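Local coordinates for protein immunomodulatory active chitinase (Trichuris suis, PDB 6G9C) that probably hydrolyses chitin as a family 18 glycoside hydrolase and displays immunomodulatory properties in inflammatory lung disease, at residues Q168-L171 / A172-E176; A124-S127 / N128-F132. All coordinates share one frame; numbering follows the deposited sequence.

Contact 1. Residues Q168-L171 / A172-E176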
# COMPACT_ATOMS: atom_id res chain seq x y z
N GLN A 168 27.39 -7.39 -5.01
CA GLN A 168 27.64 -6.23 -5.85
C GLN A 168 26.66 -6.19 -7.02
O GLN A 168 26.17 -5.12 -7.39
CB GLN A 168 29.09 -6.25 -6.36
CG GLN A 168 30.12 -6.06 -5.25
CD GLN A 168 31.52 -6.35 -5.74
OE1 GLN A 168 31.72 -7.13 -6.67
NE2 GLN A 168 32.51 -5.70 -5.12
N GLU A 169 26.37 -7.35 -7.62
CA GLU A 169 25.47 -7.40 -8.77
C GLU A 169 24.01 -7.15 -8.38
O GLU A 169 23.26 -6.53 -9.15
CB GLU A 169 25.63 -8.73 -9.50
CG GLU A 169 26.99 -8.83 -10.25
CD GLU A 169 27.42 -10.26 -10.58
OE1 GLU A 169 26.57 -11.17 -10.57
OE2 GLU A 169 28.62 -10.46 -10.86
N ILE A 170 23.58 -7.64 -7.21
CA ILE A 170 22.23 -7.34 -6.72
C ILE A 170 22.04 -5.83 -6.61
O ILE A 170 21.07 -5.26 -7.13
CB ILE A 170 21.94 -8.03 -5.37
CG1 ILE A 170 21.68 -9.53 -5.56
CG2 ILE A 170 20.72 -7.36 -4.64
CD1 ILE A 170 21.84 -10.35 -4.25
N LEU A 171 22.96 -5.16 -5.92
CA LEU A 171 22.83 -3.71 -5.74
C LEU A 171 22.82 -3.00 -7.08
O LEU A 171 21.99 -2.10 -7.30
CB LEU A 171 23.95 -3.17 -4.84
CG LEU A 171 23.95 -1.65 -4.67
CD1 LEU A 171 22.68 -1.16 -3.97
CD2 LEU A 171 25.18 -1.17 -3.92
N ALA A 172 23.71 -3.40 -8.00
CA ALA A 172 23.74 -2.77 -9.32
C ALA A 172 22.40 -2.90 -10.03
O ALA A 172 21.92 -1.94 -10.65
CB ALA A 172 24.86 -3.40 -10.17
N LYS A 173 21.80 -4.09 -9.97
CA LYS A 173 20.49 -4.28 -10.59
C LYS A 173 19.44 -3.41 -9.91
O LYS A 173 18.60 -2.80 -10.59
CB LYS A 173 20.06 -5.74 -10.53
CG LYS A 173 18.77 -6.03 -11.28
CD LYS A 173 18.98 -5.83 -12.78
CE LYS A 173 17.98 -6.63 -13.61
NZ LYS A 173 17.67 -6.01 -14.93
N PHE A 174 19.47 -3.36 -8.58
CA PHE A 174 18.49 -2.56 -7.84
C PHE A 174 18.59 -1.10 -8.25
O PHE A 174 17.57 -0.42 -8.45
CB PHE A 174 18.70 -2.71 -6.32
CG PHE A 174 18.16 -4.01 -5.73
CD1 PHE A 174 17.69 -5.03 -6.55
CD2 PHE A 174 18.14 -4.20 -4.35
CE1 PHE A 174 17.20 -6.22 -6.00
CE2 PHE A 174 17.65 -5.39 -3.80
CZ PHE A 174 17.19 -6.40 -4.63
N GLU A 175 19.81 -0.59 -8.42
CA GLU A 175 19.99 0.79 -8.86
C GLU A 175 19.47 1.00 -10.28
O GLU A 175 18.85 2.03 -10.58
CB GLU A 175 21.47 1.17 -8.77
CG GLU A 175 21.94 1.32 -7.32
CD GLU A 175 23.44 1.40 -7.18
OE1 GLU A 175 24.16 0.99 -8.12
OE2 GLU A 175 23.90 1.87 -6.12
N GLU A 176 19.71 0.03 -11.17
CA GLU A 176 19.23 0.15 -12.54
C GLU A 176 17.71 0.07 -12.60
O GLU A 176 17.06 0.80 -13.36
CB GLU A 176 19.87 -0.94 -13.40
CG GLU A 176 19.33 -1.06 -14.82
CD GLU A 176 19.17 -2.51 -15.27
OE1 GLU A 176 18.01 -2.99 -15.37
OE2 GLU A 176 20.20 -3.18 -15.50
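Ile170 and Phe174 sit one turn apart on a continuous alpha helix, in which Ala172, Lys173, Phe174 and Glu175 each donate a backbone N-H to the carbonyl four residues back, from Gln168 O to Leu171 O. The N-H...O angles, all close to 160°, show nearly straight i to i+4 bonds. Ile170 and Phe174 send their side chains the same way, side by side. In Ile170 a chi1 of -75° puts CG1 beside the backbone N and leaves CG2 opposite that N, beside the carbonyl carbon, from where this methyl reaches the ring, 3.8 Å from the centroid of Phe174. The line between them runs 16° off the ring normal, which makes the contact a CH-pi interaction over one face, displaced toward the rim: Ile170 CG2 lies 3.7 Å from Phe174 CZ. On another side of the helix the extended chain of Glu175 lies across Leu171, and its OE2 approaches Leu171 CG to 3.8 Å, a contact of carboxylate with aliphatic carbon. Lys173 bends at chi2, and its NZ forms a salt bridge with Glu176 OE1 at 3.1 Å, on the syn side of the carboxylate though tilted out of its plane. Helix 160-181 belongs to the beta-alpha-beta unit of strands 147-151 and 187-193: Ile170 and Phe174 both pack on Phe148 and Phe188 of those strands, while Phe174 also touches Val137 of helix 126-142.

Contact 2. Residues A124-S127 / N128-F132. With EDO (1,2-ethanediol), chain F.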
# COMPACT_ATOMS: atom_id res chain seq x y z
N ALA A 124 27.89 -19.31 -8.43
CA ALA A 124 29.16 -19.76 -8.99
C ALA A 124 29.58 -19.00 -10.25
O ALA A 124 30.77 -18.94 -10.56
CB ALA A 124 29.10 -21.26 -9.29
N THR A 125 28.63 -18.47 -11.02
CA THR A 125 28.95 -17.80 -12.28
C THR A 125 28.05 -16.58 -12.46
O THR A 125 26.95 -16.51 -11.92
CB THR A 125 28.78 -18.72 -13.50
OG1 THR A 125 27.39 -19.06 -13.64
CG2 THR A 125 29.60 -19.99 -13.36
N TYR A 126 28.54 -15.62 -13.27
CA TYR A 126 27.73 -14.45 -13.63
C TYR A 126 26.39 -14.87 -14.22
O TYR A 126 25.34 -14.33 -13.85
CB TYR A 126 28.48 -13.55 -14.62
CG TYR A 126 27.72 -12.27 -14.90
CD1 TYR A 126 27.84 -11.18 -14.04
CD2 TYR A 126 26.86 -12.16 -15.99
CE1 TYR A 126 27.13 -10.01 -14.27
CE2 TYR A 126 26.15 -10.99 -16.22
CZ TYR A 126 26.29 -9.92 -15.36
OH TYR A 126 25.59 -8.75 -15.58
N SER A 127 26.42 -15.86 -15.12
CA SER A 127 25.20 -16.34 -15.77
C SER A 127 24.17 -16.82 -14.74
O SER A 127 22.99 -16.46 -14.81
CB SER A 127 25.58 -17.48 -16.73
OG SER A 127 24.56 -17.69 -17.69
N ASN A 128 24.60 -17.63 -13.78
CA ASN A 128 23.67 -18.12 -12.78
C ASN A 128 23.14 -16.99 -11.92
O ASN A 128 21.94 -16.92 -11.62
CB ASN A 128 24.34 -19.19 -11.93
CG ASN A 128 24.59 -20.48 -12.68
OD1 ASN A 128 24.26 -20.60 -13.85
ND2 ASN A 128 25.17 -21.46 -12.00
N ARG A 129 24.02 -16.07 -11.50
CA ARG A 129 23.59 -14.98 -10.63
C ARG A 129 22.62 -14.05 -11.36
O ARG A 129 21.67 -13.54 -10.75
CB ARG A 129 24.80 -14.22 -10.10
CG ARG A 129 25.78 -15.08 -9.30
CD ARG A 129 26.89 -14.25 -8.68
NE ARG A 129 27.70 -13.55 -9.69
CZ ARG A 129 28.89 -13.95 -10.14
NH1 ARG A 129 29.46 -15.07 -9.71
NH2 ARG A 129 29.52 -13.21 -11.04
N ALA A 130 22.85 -13.81 -12.65
CA ALA A 130 21.98 -12.93 -13.41
C ALA A 130 20.57 -13.51 -13.56
O ALA A 130 19.58 -12.78 -13.50
CB ALA A 130 22.58 -12.65 -14.79
N LYS A 131 20.48 -14.83 -13.77
CA LYS A 131 19.17 -15.47 -13.84
C LYS A 131 18.43 -15.30 -12.52
O LYS A 131 17.25 -14.93 -12.50
CB LYS A 131 19.32 -16.95 -14.20
CG LYS A 131 17.98 -17.61 -14.45
CD LYS A 131 18.13 -19.09 -14.77
CE LYS A 131 16.76 -19.73 -14.91
NZ LYS A 131 16.84 -21.12 -15.43
N PHE A 132 19.11 -15.58 -11.41
CA PHE A 132 18.51 -15.38 -10.09
C PHE A 132 18.10 -13.93 -9.88
O PHE A 132 16.98 -13.65 -9.41
CB PHE A 132 19.50 -15.82 -9.01
CG PHE A 132 19.16 -15.32 -7.64
CD1 PHE A 132 18.08 -15.84 -6.96
CD2 PHE A 132 19.90 -14.32 -7.04
CE1 PHE A 132 17.75 -15.39 -5.70
CE2 PHE A 132 19.58 -13.86 -5.79
CZ PHE A 132 18.50 -14.40 -5.11
C1 EDO F . 31.05 -17.19 -15.79
O1 EDO F . 30.13 -16.17 -16.20
C2 EDO F . 32.15 -16.57 -14.96
O2 EDO F . 31.54 -15.82 -13.91
O HOH W 1 32.17 -16.41 -10.07
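Arg129 lays its guanidinium group flat against the backbone that leads into its own helix, one face covering the peptide link between Thr125 and Tyr126. Thr125 C lies 3.4 Å above the guanidinium plane, and Tyr126 N is on the same face. A bend at chi3 (-61°) folds the arginine chain back over this link. The Tyr126 ring stands almost perpendicular to the guanidinium, and Arg129 NH2 comes to the ring edge, near its plane. The group is also gripped by polar partners: Glu169 takes NE in a salt bridge, Ala123 O accepts from NH1, and a water in the guanidinium plane accepts from Arg129 NH1 at 3.0 Å and donates to Ala124 O. Such a network would restrict the rotation of the group, and the Glu169 carboxylate probably balances its charge. Thr125 holds OG1 between its backbone N and carbonyl carbon (chi1 65°), from where OG1 accepts Asn128 N at 3.1 Å. Its carbonyl starts the helical bonding, Thr125 O receiving Arg129 N at 3.0 Å. A 1,2-ethanediol, probably from the crystallisation liquor, accepts from the first-turn amide Tyr126 N through O2 at 3.1 Å. The Asn128 amide is tied outward, its ND2 donating to Lys121 O. Threonine before the first helical residue, its hydroxyl accepting the amide three positions on, is a classical N-cap, here opening helix 126-142.

Overall arrangement
From the N terminus, contact 2 (124-132) comes first, at the start of helix 126-142; strand 147-151 follows, and contact 1 (168-176) lies within helix 160-181. Both are local and in series: neither closes a long loop, and they neither nest nor cross. Their centres are about 13 Å apart, and they meet directly through Glu169 OE1, which forms a salt bridge with Arg129 NE at 2.8 Å, while Glu169 OE2 packs 3.4 Å from Tyr126 CD1. This bridge ties the capped first turn of one helix to the middle of the next, joining successive outer helices of the TIM barrel of family 18.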